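Local coordinates for leucine aminopeptidase 1, chloroplastic (Solanum lycopersicum, PDB 5D8N) that removes N-terminal amino acids, leucine by preference, from peptides as a metal-dependent homohexameric M17 aminopeptidase, and also has chaperone activity, at the interface of chains A and B and the interface of chains A and C. Residues are numbered along the deposited sequence; one frame, centred on the assembly and turned at random. Chains: chain A/B/C, Leucine aminopeptidase 1, chloroplastic.

Contact 1: the interface of chains A and B. Residues chain A 79, 82-83, 86-87, 99; chain B 100, 105, 134-135.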
# COMPACT_ATOMS: atom_id res chain seq x y z
N LEU A 79 39.23 39.80 -23.14
CA LEU A 79 38.64 38.47 -23.32
C LEU A 79 37.87 37.97 -22.09
O LEU A 79 36.81 37.39 -22.23
CB LEU A 79 39.72 37.47 -23.71
CG LEU A 79 39.23 36.18 -24.38
CD1 LEU A 79 38.58 36.45 -25.73
CD2 LEU A 79 40.40 35.22 -24.55
N ALA A 82 34.53 40.07 -21.79
CA ALA A 82 33.65 39.72 -22.89
C ALA A 82 33.01 38.34 -22.66
O ALA A 82 31.80 38.18 -22.73
CB ALA A 82 34.43 39.75 -24.19
N ALA A 83 33.82 37.39 -22.24
CA ALA A 83 33.30 36.07 -21.97
C ALA A 83 32.30 36.16 -20.82
O ALA A 83 31.25 35.52 -20.85
CB ALA A 83 34.45 35.13 -21.61
N GLU A 86 29.01 37.65 -21.96
CA GLU A 86 28.35 36.74 -22.92
C GLU A 86 27.68 35.59 -22.15
O GLU A 86 26.61 35.09 -22.54
CB GLU A 86 29.35 36.18 -23.93
CG GLU A 86 29.77 37.17 -25.01
CD GLU A 86 31.04 36.77 -25.73
OE1 GLU A 86 31.44 35.58 -25.70
OE2 GLU A 86 31.63 37.66 -26.38
N GLU A 87 28.37 35.14 -21.11
CA GLU A 87 27.91 33.98 -20.37
C GLU A 87 27.08 34.41 -19.16
O GLU A 87 26.74 33.58 -18.33
CB GLU A 87 29.08 33.09 -19.97
CG GLU A 87 29.84 32.56 -21.19
CD GLU A 87 31.13 31.84 -20.85
OE1 GLU A 87 31.18 31.19 -19.78
OE2 GLU A 87 32.08 31.90 -21.68
N LEU A 99 37.88 30.19 -18.51
CA LEU A 99 38.55 30.69 -19.69
C LEU A 99 39.96 30.14 -19.84
O LEU A 99 40.83 30.37 -19.00
CB LEU A 99 38.56 32.20 -19.64
CG LEU A 99 39.09 32.88 -20.89
CD1 LEU A 99 38.17 32.69 -22.09
CD2 LEU A 99 39.28 34.35 -20.59
N ARG B 100 36.50 30.08 -26.06
CA ARG B 100 36.39 31.48 -26.42
C ARG B 100 37.77 32.07 -26.65
O ARG B 100 38.67 31.92 -25.83
CB ARG B 100 35.69 32.26 -25.31
CG ARG B 100 35.52 33.74 -25.58
CD ARG B 100 34.60 33.99 -26.76
NE ARG B 100 34.10 35.36 -26.76
CZ ARG B 100 34.66 36.39 -27.39
NH1 ARG B 100 35.84 36.27 -28.02
NH2 ARG B 100 34.09 37.58 -27.32
N ARG B 105 34.39 32.07 -31.08
CA ARG B 105 34.15 31.00 -30.15
C ARG B 105 33.92 29.72 -30.93
O ARG B 105 33.19 29.71 -31.91
CB ARG B 105 32.92 31.32 -29.31
CG ARG B 105 32.71 30.41 -28.13
CD ARG B 105 31.40 30.75 -27.42
NE ARG B 105 31.51 31.89 -26.52
CZ ARG B 105 31.79 31.81 -25.22
NH1 ARG B 105 32.06 30.65 -24.65
NH2 ARG B 105 31.70 32.88 -24.45
N SER B 134 24.10 29.71 -24.08
CA SER B 134 24.94 30.00 -22.92
C SER B 134 26.00 31.08 -23.20
O SER B 134 26.64 31.57 -22.27
CB SER B 134 25.58 28.73 -22.37
OG SER B 134 26.58 28.29 -23.25
N SER B 135 26.15 31.49 -24.45
CA SER B 135 27.08 32.57 -24.76
C SER B 135 26.39 33.74 -25.45
O SER B 135 27.06 34.64 -25.97
CB SER B 135 28.21 32.06 -25.66
OG SER B 135 27.72 31.75 -26.95
O HOH W 1 30.95 34.22 -27.95
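Two arginines of chain B converge on acidic groups at the C-terminal end of helix 79-86 of chain A, forming a salt-bridge cluster on a two-fold interface. The tight part is A:Glu86. B:Arg100, which buries 105 Å² here, the most in the patch, turns at chi2 (65°) so that its guanidinium meets this carboxylate side-on, the planes only 3° apart. NE reaches A:Glu86 OE1 at 2.9 Å and NH2 reaches A:Glu86 OE2 at 2.6 Å, both on syn lone pairs. The anti lone pair of OE1 takes B:Arg105 NH2 at 3.0 Å, tip to tip, with the planes steeply inclined. B:Arg105, bent at chi3 (-81°), is held flat by B:Arg100 CB over one face and B:Ser135 CB towards the rim of the other. Its end also straddles A:Glu87 OE2, with NH2 at 3.0 Å and NH1 at 3.2 Å, the latter from above the carboxylate plane. Replacing A:Glu86 with an alanine here would remove the shared carboxylate and would probably leave B:Arg100 without its carboxylate partner and B:Arg105 dependent on A:Glu87. The remaining contact is looser. Water 1 links A:Glu86 OE1 to B:Arg105 NE (2.8 Å from the water), so NE meets that carboxylate through a water and not directly. The aliphatic stem of B:Arg100 is in ordinary van der Waals contact with A:Leu79 CD1 (4.1 Å from B:Arg100 CG) and lies side by side with A:Leu99. With its symmetry twin, the cluster ties N-terminal regions of two subunits together within the homohexamer.

Contact 2: the interface of chains A and C. Residues chain A 18-21; chain C 261-263, 267, 370-372.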
# COMPACT_ATOMS: atom_id res chain seq x y z
N GLY A 18 31.35 -12.06 -1.90
CA GLY A 18 31.44 -11.50 -3.25
C GLY A 18 32.83 -11.34 -3.82
O GLY A 18 33.00 -10.83 -4.93
N LEU A 19 33.83 -11.73 -3.04
CA LEU A 19 35.23 -11.74 -3.47
C LEU A 19 35.75 -10.36 -3.85
O LEU A 19 36.61 -10.23 -4.70
CB LEU A 19 35.43 -12.74 -4.62
CG LEU A 19 35.03 -14.16 -4.27
CD1 LEU A 19 35.20 -15.08 -5.47
CD2 LEU A 19 35.85 -14.66 -3.08
N THR A 20 35.19 -9.33 -3.23
CA THR A 20 35.49 -7.97 -3.59
C THR A 20 36.78 -7.53 -2.91
O THR A 20 37.02 -7.82 -1.73
CB THR A 20 34.30 -7.06 -3.29
OG1 THR A 20 33.23 -7.44 -4.16
CG2 THR A 20 34.65 -5.58 -3.50
N ARG A 21 37.64 -6.90 -3.69
CA ARG A 21 38.92 -6.43 -3.19
C ARG A 21 39.03 -4.93 -3.44
O ARG A 21 39.01 -4.46 -4.57
CB ARG A 21 40.06 -7.18 -3.88
CG ARG A 21 41.44 -6.77 -3.41
CD ARG A 21 42.53 -7.47 -4.21
NE ARG A 21 43.89 -7.09 -3.80
CZ ARG A 21 44.97 -7.81 -4.09
NH1 ARG A 21 44.88 -8.92 -4.81
NH2 ARG A 21 46.16 -7.42 -3.66
N LYS C 261 36.70 -17.56 -9.44
CA LYS C 261 36.42 -16.16 -9.11
C LYS C 261 34.96 -15.73 -9.32
O LYS C 261 34.69 -14.56 -9.59
CB LYS C 261 37.37 -15.21 -9.85
CG LYS C 261 38.84 -15.50 -9.60
CD LYS C 261 39.73 -14.46 -10.28
CE LYS C 261 39.60 -14.54 -11.80
N MET C 262 34.03 -16.63 -9.08
CA MET C 262 32.63 -16.37 -9.37
C MET C 262 31.99 -15.70 -8.18
O MET C 262 31.13 -16.26 -7.50
CB MET C 262 31.90 -17.67 -9.67
CG MET C 262 32.38 -18.42 -10.90
SD MET C 262 31.21 -19.74 -11.29
CE MET C 262 32.14 -20.59 -12.55
N GLY C 263 32.41 -14.47 -7.91
CA GLY C 263 31.95 -13.79 -6.72
C GLY C 263 30.48 -13.40 -6.75
O GLY C 263 29.87 -13.27 -5.69
N ALA C 267 28.09 -15.00 -3.97
CA ALA C 267 27.46 -14.08 -3.04
C ALA C 267 25.98 -14.43 -2.88
O ALA C 267 25.44 -14.40 -1.78
CB ALA C 267 27.64 -12.65 -3.48
N ILE C 370 28.76 -5.01 -2.32
CA ILE C 370 29.38 -4.87 -3.62
C ILE C 370 30.13 -6.16 -3.90
O ILE C 370 30.97 -6.58 -3.11
CB ILE C 370 30.36 -3.70 -3.67
CG1 ILE C 370 29.64 -2.38 -3.51
CG2 ILE C 370 31.11 -3.72 -4.99
CD1 ILE C 370 30.57 -1.20 -3.33
N VAL C 371 29.71 -6.84 -4.96
CA VAL C 371 30.24 -8.15 -5.29
C VAL C 371 31.01 -8.05 -6.59
O VAL C 371 30.76 -7.15 -7.40
CB VAL C 371 29.14 -9.22 -5.42
CG1 VAL C 371 28.28 -9.21 -4.17
CG2 VAL C 371 28.24 -8.96 -6.62
N THR C 372 31.92 -8.99 -6.81
CA THR C 372 32.80 -8.91 -7.97
C THR C 372 32.65 -10.18 -8.81
O THR C 372 32.94 -11.30 -8.37
CB THR C 372 34.26 -8.74 -7.51
OG1 THR C 372 34.36 -7.61 -6.64
CG2 THR C 372 35.21 -8.53 -8.68
O HOH W 2 36.75 -6.24 -6.41
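No aromatic ring or guanidinium takes part in this contact; the flat groups that matter are two backbone carbonyls, and each is approached differently. A:Gly18 C=O is met at its edge: C:Thr372 N lies in the carbonyl plane, on an oxygen lone pair, 2.8 Å from A:Gly18 O, and the bond is fairly straight (152° at H). C:Ile370 C=O is instead met from over a face. A:Thr20 OG1 stands 2.6 Å from C:Ile370 O but 39° out of the carbonyl plane, off the lone pairs. A carbonyl oxygen has no hydrogen to give, so the A:Thr20 hydroxyl is the donor.

A:Thr20 OG1 lies anti to its own carbonyl carbon and beside the backbone N (chi1 -66°), which points the hydroxyl across at strand 370-372. There it also pairs with C:Thr372 OG1 at 2.7 Å, the two side chains crossing obliquely. C:Thr372 has its hydroxyl in the same kind of position, anti to the carbonyl carbon. Since A:Thr20 OG1 gives its hydrogen to C:Ile370, it would be expected to accept from C:Thr372, although the coordinates do not settle that direction. Water 2 extends the chain of hydrogen bonds, 2.8 Å from C:Thr372 OG1 and 2.9 Å from A:Arg21 N; A:Arg21 is poorly ordered, so this end is less certain.

Apolar packing lies beside this polar row. The CD1 branch of A:Leu19 rests on backbone at the start of helix 263-269, 3.7 Å from C:Gly263 CA. A:Gly18 CA rests against C:Val371 CB (3.9 Å) and C:Ala267 CB (4.0 Å), both on the same side of it. Backbone and hydroxyl recognition thus pins the N-terminal segment of one subunit onto the catalytic domain of another, and is likely to contribute to hexamer assembly.

The C-alpha centres of contact 1 and contact 2 lie about 49 Å apart, and the two share no residue or secondary-structure element, so chain A uses separate surfaces for its two neighbours. Contact 1 belongs to a two-fold interface; contact 2 belongs to one that is not an exact two-fold. For a dimer of homotrimers, this would suit contact 1 joining trimers and contact 2 lying within one, an inference from symmetry alone. Contact 1 is centred about 53 Å from A:Arg389, whereas contact 2 is about 12 Å from C:Arg389, so contact 2 lies near the probable catalytic arginine of chain C, while contact 1 is far from that of chain A.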